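Local atomic coordinates of hypothetical protein Atu0636 (Agrobacterium tumefaciens, PDB entry 2OZV), a protein that probably transfers a methyl group from S-adenosylmethionine to an as yet unidentified acceptor, as a predicted O-methyltransferase with a Rossmann-like fold. Residues Val119-Pro124 with Glu150-Thr155; Leu166-Arg171 with Met205-Ile210; Glu62-Glu67 with Arg91-Glu96; Ala97-Arg102 with Ala109-Glu114. All coordinates share one frame; numbering follows the deposited sequence. Where two conformers were deposited one is given.

Contact 1 (Val119-Pro124 with Glu150-Thr155); sequences VIMNPP and EDWIRT
Trp152 meets Pro123 face-on: Pro123 CB stands over the six-membered ring of the indole, 3.9 Å from the centroid and 14° off its normal, a CH-pi contact. Met121, a selenomethionine, comes to the same indole from a different direction. Its CB lies at the ring edge, near the plane, 3.9 Å from Trp152 CE3. From there the two side chains run past each other in opposite directions, which carries Met121 back to the helix. A bend at the last torsion (chi3 65°) turns its methyl toward the helix backbone, and Met121 CE ends 3.6 Å from the backbone Trp152 O. On the way Met121 SE packs at 3.9 Å against Ile153 CG1, the two side chains crossing at roughly a right angle. Pro124 adds an oblique approach, with its CD 3.9 Å from Trp152 CH2. Helix 148-159 thus packs on the end of strand 116-121 and the turn that follows, and Val119 and Met121 extend the packing along it to Ala156. Asn122, Pro123 and Pro124 begin an NPPY sequence, which in related amino-methyltransferases forms part of the active site; a similar place here is plausible but unproven. No hydrogen bond links the two segments, so across this interface proline methylenes, a selenoether and one large aromatic plane fit by shape and dispersion, while the backbone of Met121 is tied to Ser167 in the sheet.

Contact 2 (Leu166-Arg171 with Met205-Ile210); sequences LSLISR and MLVTAI
Leu168 and Val207 sit at the middle of an antiparallel strand pair that belongs to the class I methyltransferase version of the Rossmann fold, where strand 204-211 runs against the direction of its neighbour 164-170. They form a hydrogen-bonded pair, with Leu168 N to Val207 O at 2.8 Å and Val207 N to Leu168 O at 2.9 Å. The same double link joins Leu166 with Ala209 and Ser170 with Met205, giving six backbone bonds. Between them, Ser167 with Thr208 and Ile169 with Leu206 are non-hydrogen-bonded pairs, where CA-H...O contacts such as Thr208 CA to Leu166 O (3.1 Å) add to the link.

The side chains divide between two faces. Leu168 and Val207 lie side by side, Leu168 CG 3.8 Å from Val207 CB, on the face that Ile178 of helix 175-182 covers. On the other face Ile169, with CG1 anti to the backbone N (chi1 -172°), crosses Leu206 at a slant and brings its CG1 to 3.7 Å from Leu206 CD2; helix 24-30 packs on Ile169 through Leu27 and Leu28. Further along this face Ser167 OG is hydrogen-bonded to Gln165, earlier on the same strand, and Thr208 OG1 to Arg249 from beyond the pair. With OG1 between the backbone N and the carbonyl carbon (chi1 65°), Thr208 rests its methyl, CG2, 3.8 Å from Ser167 OG.

Contact 3 (Glu62-Glu67 with Arg91-Glu96); sequences EVTLYE and RIEVLE
Thr64 and Glu93 stand side by side on adjacent parallel strands, within a backbone network of five hydrogen bonds. The bonds alternate in the parallel manner: Val63 and Leu65 use both N-H and C=O, and Glu67 its N-H, starting with Val63 N to Arg91 O (2.8 Å) and ending with Glu67 N to Leu95 O (3.0 Å). Leu95 N to Leu65 O is the straightest, at 174°. CA-H...O contacts, including Tyr66 CA to Leu95 O, lie between them.

Polar side chains meet through water. One molecule is 2.7 Å from Thr64 OG1 and gives a weak bond of 3.3 Å to Glu93 OE1, bridging two groups that do not touch directly.

The strands are the two ends of a beta-alpha-beta unit whose connection contains helix 70-80; strand 92-96 is the outermost at this side of the sheet. Glu67 closes the inner strand, where many class I methyltransferases have an acid that receives the cofactor ribose; a like role here is only an inference.

Apolar contacts occupy both faces. Thr64 OG1 lies beside the backbone N (chi1 -57°), which puts CG2 anti to that N and 3.6 Å from Leu95 CD1. Leu95 CD1 also touches Tyr66 CE1 obliquely (3.8 Å), while Tyr66 OH is held by Gly110 O. On the opposite face Val63 CB meets Ile92 CG1 at 4.1 Å, and the helices 49-57 and 70-80 pack over Ile92 through Met52 and Leu80.

Contact 4 (Ala97-Arg102 with Ala109-Glu114); sequences ADVTLR and AGLPDE
The backbones of Ala97 and Ala109 draw together to 5.4 Å between CA atoms where the chain, after making a type I turn from Asp98 to Leu101 and the short helix 103-108, comes back past its own entry. Ala97 CB points across the gap and lies 3.5 Å from Ala109 O and 4.1 Å from Ala109 CB. Leu101, arriving from the far end of the turn, places its CD1 at 3.5 Å from Ala109 CB, closer than carbons usually pack. The methyl of Ala109 therefore has one partner just before the turn, Ala97, and one at its last residue, Leu101.

The return goes with a particular helix end. Gly110, with phi of 99°, forms a Schellman motif, in which two bonds back into the last turn close the helix and the chain changes course toward strand 116-121. Having no side chain, Gly110 adopts these backbone angles without crowding the carbonyl oxygen of Ala109.

Leu111 follows and points back to the turn. With CG anti to its own carbonyl carbon (chi1 -77°), it lays CD1 4.0 Å from Ala97 CB and 4.3 Å from Val99 CG1, while the ring of Tyr66 and the side chain of Ile159 also pack on it.

The turn has its own internal brace. Asp98 OD1 accepts from Thr100 N at 3.0 Å, an Asx turn, and from Thr100 OG1 at 2.7 Å, both donors reaching it from the same face of the carboxylate.

How the contacts relate
Contacts 1 and 2 are buried near the middle of the chain, whereas contacts 3 and 4 are only partly buried and the centre of contact 4 lies about 17 Å from the centre of the chain. Contacts 1, 2 and 3 share one sheet: strands 116-121 and 164-170 are neighbours, so a probable backbone hydrogen bond, Ser167 N to Val119 O, joins contacts 1 and 2, while contact 3 holds the sheet's far edge. Contact 4 follows that edge strand, and Ala97 N bonds to Glu67 O. Chemistry changes with place: the strand pairs, antiparallel in contact 2 and parallel in contact 3, rely on backbone bonds, but strand-on-helix contact 1 and loop-on-loop contact 4 have none across them.

Contact 1 (Val119-Pro124 with Glu150-Thr155)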
loop_
_atom_site.group_PDB
_atom_site.type_symbol
_atom_site.label_atom_id
_atom_site.label_comp_id
_atom_site.label_asym_id
_atom_site.label_seq_id
_atom_site.Cartn_x
_atom_site.Cartn_y
_atom_site.Cartn_z
ATOM N N VAL B 119 8.090 4.664 19.505
ATOM C CA VAL B 119 9.055 3.638 19.143
ATOM C C VAL B 119 9.294 3.740 17.641
ATOM O O VAL B 119 8.336 3.780 16.873
ATOM C CB VAL B 119 8.568 2.213 19.491
ATOM C CG1 VAL B 119 9.604 1.185 19.102
ATOM C CG2 VAL B 119 8.278 2.128 21.030
ATOM N N ILE B 120 10.558 3.838 17.275
ATOM C CA ILE B 120 10.951 3.908 15.875
ATOM C C ILE B 120 11.773 2.714 15.434
ATOM O O ILE B 120 12.572 2.148 16.206
ATOM C CB ILE B 120 11.654 5.266 15.544
ATOM C CG1 ILE B 120 13.101 5.323 16.054
ATOM C CG2 ILE B 120 10.834 6.458 16.128
ATOM C CD1 ILE B 120 13.803 6.689 15.755
HETATM N N MSE B 121 11.631 2.322 14.160
HETATM C CA MSE B 121 12.344 1.131 13.714
HETATM C C MSE B 121 12.569 1.134 12.208
HETATM O O MSE B 121 11.746 1.645 11.436
HETATM C CB MSE B 121 11.570 -0.152 14.115
HETATM C CG MSE B 121 10.181 -0.215 13.477
HETATM SE SE MSE B 121 9.257 -1.896 14.041
HETATM C CE MSE B 121 9.073 -1.621 15.922
ATOM N N ASN B 122 13.685 0.534 11.814
ATOM C CA ASN B 122 14.013 0.270 10.423
ATOM C C ASN B 122 14.613 -1.137 10.366
ATOM O O ASN B 122 15.841 -1.268 10.316
ATOM C CB ASN B 122 15.030 1.285 9.911
ATOM C CG ASN B 122 15.391 1.052 8.441
ATOM O OD1 ASN B 122 14.805 0.195 7.783
ATOM N ND2 ASN B 122 16.315 1.818 7.945
ATOM N N PRO B 123 13.766 -2.181 10.465
ATOM C CA PRO B 123 14.357 -3.519 10.587
ATOM C C PRO B 123 15.105 -3.932 9.332
ATOM O O PRO B 123 14.743 -3.525 8.231
ATOM C CB PRO B 123 13.158 -4.439 10.835
ATOM C CG PRO B 123 12.013 -3.715 10.362
ATOM C CD PRO B 123 12.293 -2.227 10.539
ATOM N N PRO B 124 16.152 -4.747 9.507
ATOM C CA PRO B 124 17.043 -5.134 8.421
ATOM C C PRO B 124 16.337 -6.037 7.412
ATOM O O PRO B 124 15.370 -6.716 7.771
ATOM C CB PRO B 124 18.161 -5.899 9.153
ATOM C CG PRO B 124 17.521 -6.419 10.400
ATOM C CD PRO B 124 16.517 -5.372 10.797
ATOM N N GLU B 150 6.585 -9.038 13.011
ATOM C CA GLU B 150 5.796 -9.544 14.122
ATOM C C GLU B 150 6.508 -9.390 15.471
ATOM O O GLU B 150 5.932 -8.823 16.405
ATOM C CB GLU B 150 5.416 -11.011 13.877
ATOM C CG GLU B 150 4.777 -11.704 15.096
ATOM C CD GLU B 150 3.438 -11.086 15.529
ATOM O OE1 GLU B 150 2.793 -10.353 14.752
ATOM O OE2 GLU B 150 3.019 -11.342 16.674
ATOM N N ASP B 151 7.747 -9.877 15.573
ATOM C CA ASP B 151 8.511 -9.770 16.836
ATOM C C ASP B 151 8.742 -8.323 17.263
ATOM O O ASP B 151 8.457 -7.952 18.406
ATOM C CB ASP B 151 9.864 -10.462 16.723
ATOM C CG ASP B 151 9.763 -11.982 16.742
ATOM O OD1 ASP B 151 8.721 -12.536 17.175
ATOM O OD2 ASP B 151 10.746 -12.630 16.327
ATOM N N TRP B 152 9.253 -7.506 16.342
ATOM C CA TRP B 152 9.598 -6.129 16.675
ATOM C C TRP B 152 8.373 -5.278 17.017
ATOM O O TRP B 152 8.422 -4.495 17.960
ATOM C CB TRP B 152 10.368 -5.482 15.533
ATOM C CG TRP B 152 11.767 -5.933 15.379
ATOM C CD1 TRP B 152 12.263 -7.191 15.534
ATOM C CD2 TRP B 152 12.864 -5.109 14.990
ATOM N NE1 TRP B 152 13.624 -7.202 15.276
ATOM C CE2 TRP B 152 14.008 -5.927 14.938
ATOM C CE3 TRP B 152 12.986 -3.745 14.707
ATOM C CZ2 TRP B 152 15.267 -5.430 14.592
ATOM C CZ3 TRP B 152 14.231 -3.252 14.352
ATOM C CH2 TRP B 152 15.353 -4.095 14.292
ATOM N N ILE B 153 7.280 -5.445 16.262
ATOM C CA ILE B 153 6.052 -4.698 16.553
ATOM C C ILE B 153 5.350 -5.213 17.829
ATOM O O ILE B 153 4.785 -4.414 18.579
ATOM C CB ILE B 153 5.124 -4.612 15.302
ATOM C CG1 ILE B 153 5.821 -3.707 14.263
ATOM C CG2 ILE B 153 3.766 -3.982 15.653
ATOM C CD1 ILE B 153 5.262 -3.764 12.823
ATOM N N ARG B 154 5.423 -6.514 18.112
ATOM C CA ARG B 154 4.987 -7.016 19.413
ATOM C C ARG B 154 5.738 -6.295 20.546
ATOM O O ARG B 154 5.122 -5.808 21.484
ATOM C CB ARG B 154 5.209 -8.530 19.525
ATOM C CG ARG B 154 4.650 -9.169 20.790
ATOM C CD ARG B 154 5.029 -10.658 20.849
ATOM N NE ARG B 154 6.481 -10.778 20.928
ATOM C CZ ARG B 154 7.252 -11.441 20.068
ATOM N NH1 ARG B 154 6.713 -12.110 19.055
ATOM N NH2 ARG B 154 8.579 -11.444 20.237
ATOM N N THR B 155 7.065 -6.218 20.442
ATOM C CA THR B 155 7.865 -5.487 21.445
ATOM C C THR B 155 7.486 -3.999 21.477
ATOM O O THR B 155 7.311 -3.431 22.555
ATOM C CB THR B 155 9.362 -5.708 21.202
ATOM O OG1 THR B 155 9.659 -7.094 21.444
ATOM C CG2 THR B 155 10.231 -4.781 22.127
#

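Contact 2 (Leu166-Arg171 with Met205-Ile210)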
loop_
_atom_site.group_PDB
_atom_site.type_symbol
_atom_site.label_atom_id
_atom_site.label_comp_id
_atom_site.label_asym_id
_atom_site.label_seq_id
_atom_site.Cartn_x
_atom_site.Cartn_y
_atom_site.Cartn_z
ATOM N N LEU B 166 3.952 4.339 16.945
ATOM C CA LEU B 166 4.911 3.521 16.226
ATOM C C LEU B 166 5.296 4.255 14.922
ATOM O O LEU B 166 4.407 4.748 14.193
ATOM C CB LEU B 166 4.274 2.173 15.868
ATOM C CG LEU B 166 5.092 1.300 14.900
ATOM C CD1 LEU B 166 6.390 0.787 15.543
ATOM C CD2 LEU B 166 4.198 0.123 14.450
ATOM N N SER B 167 6.595 4.361 14.648
ATOM C CA SER B 167 7.075 4.886 13.364
ATOM C C SER B 167 8.050 3.908 12.740
ATOM O O SER B 167 8.934 3.363 13.422
ATOM C CB SER B 167 7.802 6.238 13.506
ATOM O OG SER B 167 6.932 7.200 14.095
ATOM N N LEU B 168 7.912 3.688 11.431
ATOM C CA LEU B 168 8.839 2.801 10.768
ATOM C C LEU B 168 9.086 3.166 9.317
ATOM O O LEU B 168 8.289 3.874 8.677
ATOM C CB LEU B 168 8.363 1.355 10.889
ATOM C CG LEU B 168 7.153 0.881 10.132
ATOM C CD1 LEU B 168 7.495 0.525 8.654
ATOM C CD2 LEU B 168 6.535 -0.361 10.840
ATOM N N ILE B 169 10.220 2.695 8.813
ATOM C CA ILE B 169 10.505 2.782 7.380
ATOM C C ILE B 169 10.853 1.381 6.900
ATOM O O ILE B 169 11.517 0.594 7.610
ATOM C CB ILE B 169 11.604 3.836 7.051
ATOM C CG1 ILE B 169 11.723 4.034 5.527
ATOM C CG2 ILE B 169 12.933 3.470 7.741
ATOM C CD1 ILE B 169 12.631 5.173 5.109
ATOM N N SER B 170 10.435 1.054 5.668
ATOM C CA SER B 170 10.675 -0.271 5.112
ATOM C C SER B 170 10.621 -0.192 3.590
ATOM O O SER B 170 10.363 0.892 3.034
ATOM C CB SER B 170 9.623 -1.266 5.616
ATOM O OG SER B 170 8.355 -0.997 5.035
ATOM N N ARG B 171 10.874 -1.330 2.936
ATOM C CA ARG B 171 10.587 -1.515 1.516
ATOM C C ARG B 171 9.063 -1.543 1.361
ATOM O O ARG B 171 8.360 -1.961 2.283
ATOM C CB ARG B 171 11.152 -2.851 0.985
ATOM C CG ARG B 171 12.599 -3.145 1.340
ATOM C CD ARG B 171 13.079 -4.426 0.640
ATOM N NE ARG B 171 12.223 -5.602 0.869
ATOM C CZ ARG B 171 12.591 -6.860 0.601
ATOM N NH1 ARG B 171 11.757 -7.873 0.827
ATOM N NH2 ARG B 171 13.793 -7.111 0.099
HETATM N N MSE B 205 8.879 3.084 2.113
HETATM C CA MSE B 205 7.548 3.249 2.651
HETATM C C MSE B 205 7.664 3.622 4.117
HETATM O O MSE B 205 8.358 2.915 4.868
HETATM C CB MSE B 205 6.747 1.951 2.498
HETATM C CG MSE B 205 5.348 2.113 2.979
HETATM SE SE MSE B 205 4.469 0.354 2.663
HETATM C CE MSE B 205 5.386 -0.728 3.906
ATOM N N LEU B 206 7.027 4.724 4.507
ATOM C CA LEU B 206 6.945 5.160 5.918
ATOM C C LEU B 206 5.593 4.698 6.452
ATOM O O LEU B 206 4.556 4.801 5.738
ATOM C CB LEU B 206 6.990 6.695 6.014
ATOM C CG LEU B 206 8.258 7.351 5.456
ATOM C CD1 LEU B 206 8.173 8.885 5.505
ATOM C CD2 LEU B 206 9.484 6.841 6.222
ATOM N N VAL B 207 5.571 4.205 7.694
ATOM C CA VAL B 207 4.319 3.836 8.314
ATOM C C VAL B 207 4.309 4.405 9.726
ATOM O O VAL B 207 5.328 4.275 10.449
ATOM C CB VAL B 207 4.128 2.316 8.380
ATOM C CG1 VAL B 207 2.764 2.002 9.047
ATOM C CG2 VAL B 207 4.215 1.685 6.974
ATOM N N THR B 208 3.215 5.066 10.101
ATOM C CA THR B 208 3.028 5.469 11.518
ATOM C C THR B 208 1.696 4.900 12.010
ATOM O O THR B 208 0.785 4.662 11.209
ATOM C CB THR B 208 3.039 7.000 11.762
ATOM O OG1 THR B 208 1.917 7.618 11.123
ATOM C CG2 THR B 208 4.381 7.644 11.321
ATOM N N ALA B 209 1.593 4.621 13.308
ATOM C CA ALA B 209 0.381 4.002 13.846
ATOM C C ALA B 209 0.311 4.356 15.328
ATOM O O ALA B 209 1.329 4.754 15.925
ATOM C CB ALA B 209 0.396 2.479 13.600
ATOM N N ILE B 210 -0.882 4.237 15.883
ATOM C CA ILE B 210 -1.159 4.677 17.238
ATOM C C ILE B 210 -1.584 3.448 18.043
ATOM O O ILE B 210 -2.511 2.731 17.641
ATOM C CB ILE B 210 -2.260 5.759 17.229
ATOM C CG1 ILE B 210 -1.741 7.019 16.507
ATOM C CG2 ILE B 210 -2.704 6.112 18.659
ATOM C CD1 ILE B 210 -0.516 7.662 17.163
#

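Contact 3 (Glu62-Glu67 with Arg91-Glu96)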
loop_
_atom_site.group_PDB
_atom_site.type_symbol
_atom_site.label_atom_id
_atom_site.label_comp_id
_atom_site.label_asym_id
_atom_site.label_seq_id
_atom_site.Cartn_x
_atom_site.Cartn_y
_atom_site.Cartn_z
ATOM N N GLU B 62 14.252 12.275 24.889
ATOM C CA GLU B 62 15.173 11.450 25.628
ATOM C C GLU B 62 15.149 10.135 24.887
ATOM O O GLU B 62 14.118 9.479 24.815
ATOM C CB GLU B 62 14.662 11.326 27.051
ATOM C CG GLU B 62 15.309 10.320 27.936
ATOM C CD GLU B 62 14.758 10.411 29.369
ATOM O OE1 GLU B 62 13.543 10.629 29.569
ATOM O OE2 GLU B 62 15.527 10.262 30.300
ATOM N N VAL B 63 16.286 9.779 24.299
ATOM C CA VAL B 63 16.337 8.643 23.359
ATOM C C VAL B 63 17.055 7.432 23.926
ATOM O O VAL B 63 18.128 7.582 24.520
ATOM C CB VAL B 63 16.953 9.057 21.989
ATOM C CG1 VAL B 63 17.089 7.852 21.016
ATOM C CG2 VAL B 63 16.112 10.192 21.374
ATOM N N THR B 64 16.475 6.241 23.723
ATOM C CA THR B 64 17.131 5.000 24.091
ATOM C C THR B 64 17.360 4.208 22.817
ATOM O O THR B 64 16.393 3.900 22.105
ATOM C CB THR B 64 16.299 4.169 25.091
ATOM O OG1 THR B 64 16.041 4.970 26.240
ATOM C CG2 THR B 64 17.059 2.912 25.579
ATOM N N LEU B 65 18.622 3.891 22.552
ATOM C CA LEU B 65 18.978 3.090 21.377
ATOM C C LEU B 65 19.184 1.649 21.823
ATOM O O LEU B 65 19.990 1.375 22.724
ATOM C CB LEU B 65 20.257 3.610 20.672
ATOM C CG LEU B 65 20.440 5.068 20.203
ATOM C CD1 LEU B 65 21.854 5.309 19.629
ATOM C CD2 LEU B 65 19.358 5.503 19.170
ATOM N N TYR B 66 18.470 0.718 21.179
ATOM C CA TYR B 66 18.650 -0.705 21.486
ATOM C C TYR B 66 19.436 -1.428 20.408
ATOM O O TYR B 66 19.101 -1.343 19.223
ATOM C CB TYR B 66 17.296 -1.410 21.681
ATOM C CG TYR B 66 16.577 -0.956 22.930
ATOM C CD1 TYR B 66 16.873 -1.529 24.172
ATOM C CD2 TYR B 66 15.579 0.031 22.864
ATOM C CE1 TYR B 66 16.198 -1.127 25.345
ATOM C CE2 TYR B 66 14.893 0.448 24.043
ATOM C CZ TYR B 66 15.206 -0.151 25.260
ATOM O OH TYR B 66 14.563 0.230 26.418
ATOM N N GLU B 67 20.454 -2.167 20.830
ATOM C CA GLU B 67 21.283 -2.978 19.940
ATOM C C GLU B 67 21.308 -4.411 20.462
ATOM O O GLU B 67 21.457 -4.623 21.674
ATOM C CB GLU B 67 22.732 -2.440 19.916
ATOM C CG GLU B 67 22.875 -0.971 19.485
ATOM C CD GLU B 67 22.606 -0.754 18.000
ATOM O OE1 GLU B 67 22.244 -1.705 17.282
ATOM O OE2 GLU B 67 22.748 0.390 17.549
ATOM N N ARG B 91 21.639 12.986 25.713
ATOM C CA ARG B 91 20.247 12.555 25.758
ATOM C C ARG B 91 20.015 11.211 25.069
ATOM O O ARG B 91 18.864 10.802 24.860
ATOM C CB ARG B 91 19.348 13.637 25.162
ATOM C CG ARG B 91 19.363 14.899 25.999
ATOM C CD ARG B 91 18.398 15.898 25.453
ATOM N NE ARG B 91 18.923 16.640 24.306
ATOM C CZ ARG B 91 18.444 16.541 23.070
ATOM N NH1 ARG B 91 17.439 15.705 22.788
ATOM N NH2 ARG B 91 18.966 17.312 22.122
ATOM N N ILE B 92 21.100 10.518 24.725
ATOM C CA ILE B 92 20.998 9.245 24.024
ATOM C C ILE B 92 21.665 8.159 24.855
ATOM O O ILE B 92 22.859 8.232 25.165
ATOM C CB ILE B 92 21.599 9.292 22.604
ATOM C CG1 ILE B 92 20.831 10.353 21.778
ATOM C CG2 ILE B 92 21.471 7.901 21.958
ATOM C CD1 ILE B 92 21.292 10.546 20.380
ATOM N N GLU B 93 20.881 7.161 25.217
ATOM C CA GLU B 93 21.415 6.058 26.015
ATOM C C GLU B 93 21.441 4.839 25.123
ATOM O O GLU B 93 20.447 4.569 24.479
ATOM C CB GLU B 93 20.471 5.794 27.176
ATOM C CG GLU B 93 20.987 4.757 28.156
ATOM C CD GLU B 93 19.971 4.482 29.282
ATOM O OE1 GLU B 93 18.865 5.050 29.311
ATOM O OE2 GLU B 93 20.323 3.664 30.147
ATOM N N VAL B 94 22.553 4.106 25.082
ATOM C CA VAL B 94 22.619 2.910 24.250
ATOM C C VAL B 94 22.541 1.705 25.175
ATOM O O VAL B 94 23.356 1.590 26.106
ATOM C CB VAL B 94 23.953 2.847 23.464
ATOM C CG1 VAL B 94 24.038 1.573 22.608
ATOM C CG2 VAL B 94 24.133 4.110 22.631
ATOM N N LEU B 95 21.583 0.817 24.911
ATOM C CA LEU B 95 21.421 -0.410 25.688
ATOM C C LEU B 95 21.543 -1.627 24.809
ATOM O O LEU B 95 21.082 -1.631 23.678
ATOM C CB LEU B 95 20.067 -0.451 26.395
ATOM C CG LEU B 95 19.799 0.650 27.438
ATOM C CD1 LEU B 95 18.352 0.559 27.927
ATOM C CD2 LEU B 95 20.788 0.577 28.599
ATOM N N GLU B 96 22.180 -2.655 25.354
ATOM C CA GLU B 96 22.224 -3.969 24.722
ATOM C C GLU B 96 20.958 -4.735 25.078
ATOM O O GLU B 96 20.727 -5.013 26.255
ATOM C CB GLU B 96 23.388 -4.741 25.308
ATOM C CG GLU B 96 24.497 -5.035 24.382
ATOM C CD GLU B 96 25.532 -5.901 25.050
ATOM O OE1 GLU B 96 25.456 -7.149 24.918
ATOM O OE2 GLU B 96 26.408 -5.319 25.716
HETATM O O HOH W 1 15.728 4.117 28.771
#

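Contact 4 (Ala97-Arg102 with Ala109-Glu114)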
loop_
_atom_site.group_PDB
_atom_site.type_symbol
_atom_site.label_atom_id
_atom_site.label_comp_id
_atom_site.label_asym_id
_atom_site.label_seq_id
_atom_site.Cartn_x
_atom_site.Cartn_y
_atom_site.Cartn_z
ATOM N N ALA B 97 20.155 -5.098 24.089
ATOM C CA ALA B 97 18.950 -5.887 24.340
ATOM C C ALA B 97 18.475 -6.553 23.080
ATOM O O ALA B 97 18.487 -5.953 22.011
ATOM C CB ALA B 97 17.826 -5.011 24.908
ATOM N N ASP B 98 18.034 -7.794 23.216
ATOM C CA ASP B 98 17.401 -8.503 22.125
ATOM C C ASP B 98 15.936 -8.051 22.096
ATOM O O ASP B 98 15.176 -8.374 23.009
ATOM C CB ASP B 98 17.490 -10.000 22.400
ATOM C CG ASP B 98 16.785 -10.839 21.352
ATOM O OD1 ASP B 98 16.108 -10.292 20.446
ATOM O OD2 ASP B 98 16.930 -12.076 21.437
ATOM N N VAL B 99 15.558 -7.311 21.051
ATOM C CA VAL B 99 14.219 -6.693 20.973
ATOM C C VAL B 99 13.100 -7.670 20.611
ATOM O O VAL B 99 11.923 -7.277 20.496
ATOM C CB VAL B 99 14.181 -5.453 20.044
ATOM C CG1 VAL B 99 15.145 -4.366 20.557
ATOM C CG2 VAL B 99 14.461 -5.855 18.583
ATOM N N THR B 100 13.468 -8.938 20.421
ATOM C CA THR B 100 12.490 -9.994 20.175
ATOM C C THR B 100 12.127 -10.740 21.468
ATOM O O THR B 100 11.241 -11.603 21.459
ATOM C CB THR B 100 12.962 -11.020 19.103
ATOM O OG1 THR B 100 14.026 -11.833 19.626
ATOM C CG2 THR B 100 13.411 -10.318 17.830
ATOM N N LEU B 101 12.801 -10.408 22.565
ATOM C CA LEU B 101 12.499 -11.008 23.878
ATOM C C LEU B 101 11.050 -10.730 24.264
ATOM O O LEU B 101 10.448 -9.746 23.804
ATOM C CB LEU B 101 13.442 -10.498 24.970
ATOM C CG LEU B 101 14.872 -11.058 24.960
ATOM C CD1 LEU B 101 15.685 -10.382 26.029
ATOM C CD2 LEU B 101 14.901 -12.584 25.124
ATOM N N ARG B 102 10.491 -11.623 25.075
ATOM C CA ARG B 102 9.099 -11.519 25.498
ATOM C C ARG B 102 8.992 -11.396 27.001
ATOM O O ARG B 102 9.947 -11.681 27.726
ATOM C CB ARG B 102 8.307 -12.742 25.061
ATOM C CG ARG B 102 8.373 -13.031 23.601
ATOM C CD ARG B 102 7.254 -13.965 23.237
ATOM N NE ARG B 102 7.465 -14.553 21.924
ATOM C CZ ARG B 102 6.482 -14.872 21.092
ATOM N NH1 ARG B 102 6.764 -15.411 19.909
ATOM N NH2 ARG B 102 5.217 -14.645 21.440
ATOM N N ALA B 109 15.863 -7.369 30.261
ATOM C CA ALA B 109 16.811 -6.901 29.240
ATOM C C ALA B 109 16.849 -5.375 29.093
ATOM O O ALA B 109 17.705 -4.828 28.381
ATOM C CB ALA B 109 16.519 -7.565 27.905
ATOM N N GLY B 110 15.939 -4.684 29.774
ATOM C CA GLY B 110 15.947 -3.223 29.801
ATOM C C GLY B 110 14.947 -2.627 28.821
ATOM O O GLY B 110 15.106 -1.477 28.392
ATOM N N LEU B 111 13.924 -3.407 28.478
ATOM C CA LEU B 111 12.813 -2.935 27.634
ATOM C C LEU B 111 11.552 -2.857 28.500
ATOM O O LEU B 111 10.801 -3.822 28.582
ATOM C CB LEU B 111 12.613 -3.894 26.446
ATOM C CG LEU B 111 13.634 -3.769 25.299
ATOM C CD1 LEU B 111 13.848 -5.094 24.586
ATOM C CD2 LEU B 111 13.208 -2.665 24.301
ATOM N N PRO B 112 11.338 -1.720 29.176
ATOM C CA PRO B 112 10.270 -1.630 30.187
ATOM C C PRO B 112 8.862 -1.588 29.593
ATOM O O PRO B 112 8.675 -1.092 28.481
ATOM C CB PRO B 112 10.588 -0.323 30.925
ATOM C CG PRO B 112 11.370 0.494 29.956
ATOM C CD PRO B 112 12.094 -0.459 29.042
ATOM N N ASP B 113 7.887 -2.119 30.331
ATOM C CA ASP B 113 6.497 -2.084 29.899
ATOM C C ASP B 113 5.968 -0.651 29.865
ATOM O O ASP B 113 6.206 0.125 30.813
ATOM C CB ASP B 113 5.618 -2.865 30.884
ATOM C CG ASP B 113 5.843 -4.370 30.826
ATOM O OD1 ASP B 113 6.187 -4.921 29.754
ATOM O OD2 ASP B 113 5.647 -5.004 31.877
ATOM N N GLU B 114 5.269 -0.310 28.775
ATOM C CA GLU B 114 4.433 0.893 28.712
ATOM C C GLU B 114 5.162 2.146 29.203
ATOM O O GLU B 114 4.690 2.860 30.097
ATOM C CB GLU B 114 3.120 0.672 29.481
ATOM C CG GLU B 114 2.228 -0.330 28.766
ATOM C CD GLU B 114 0.947 -0.620 29.515
ATOM O OE1 GLU B 114 0.999 -1.286 30.557
ATOM O OE2 GLU B 114 -0.110 -0.177 29.059
#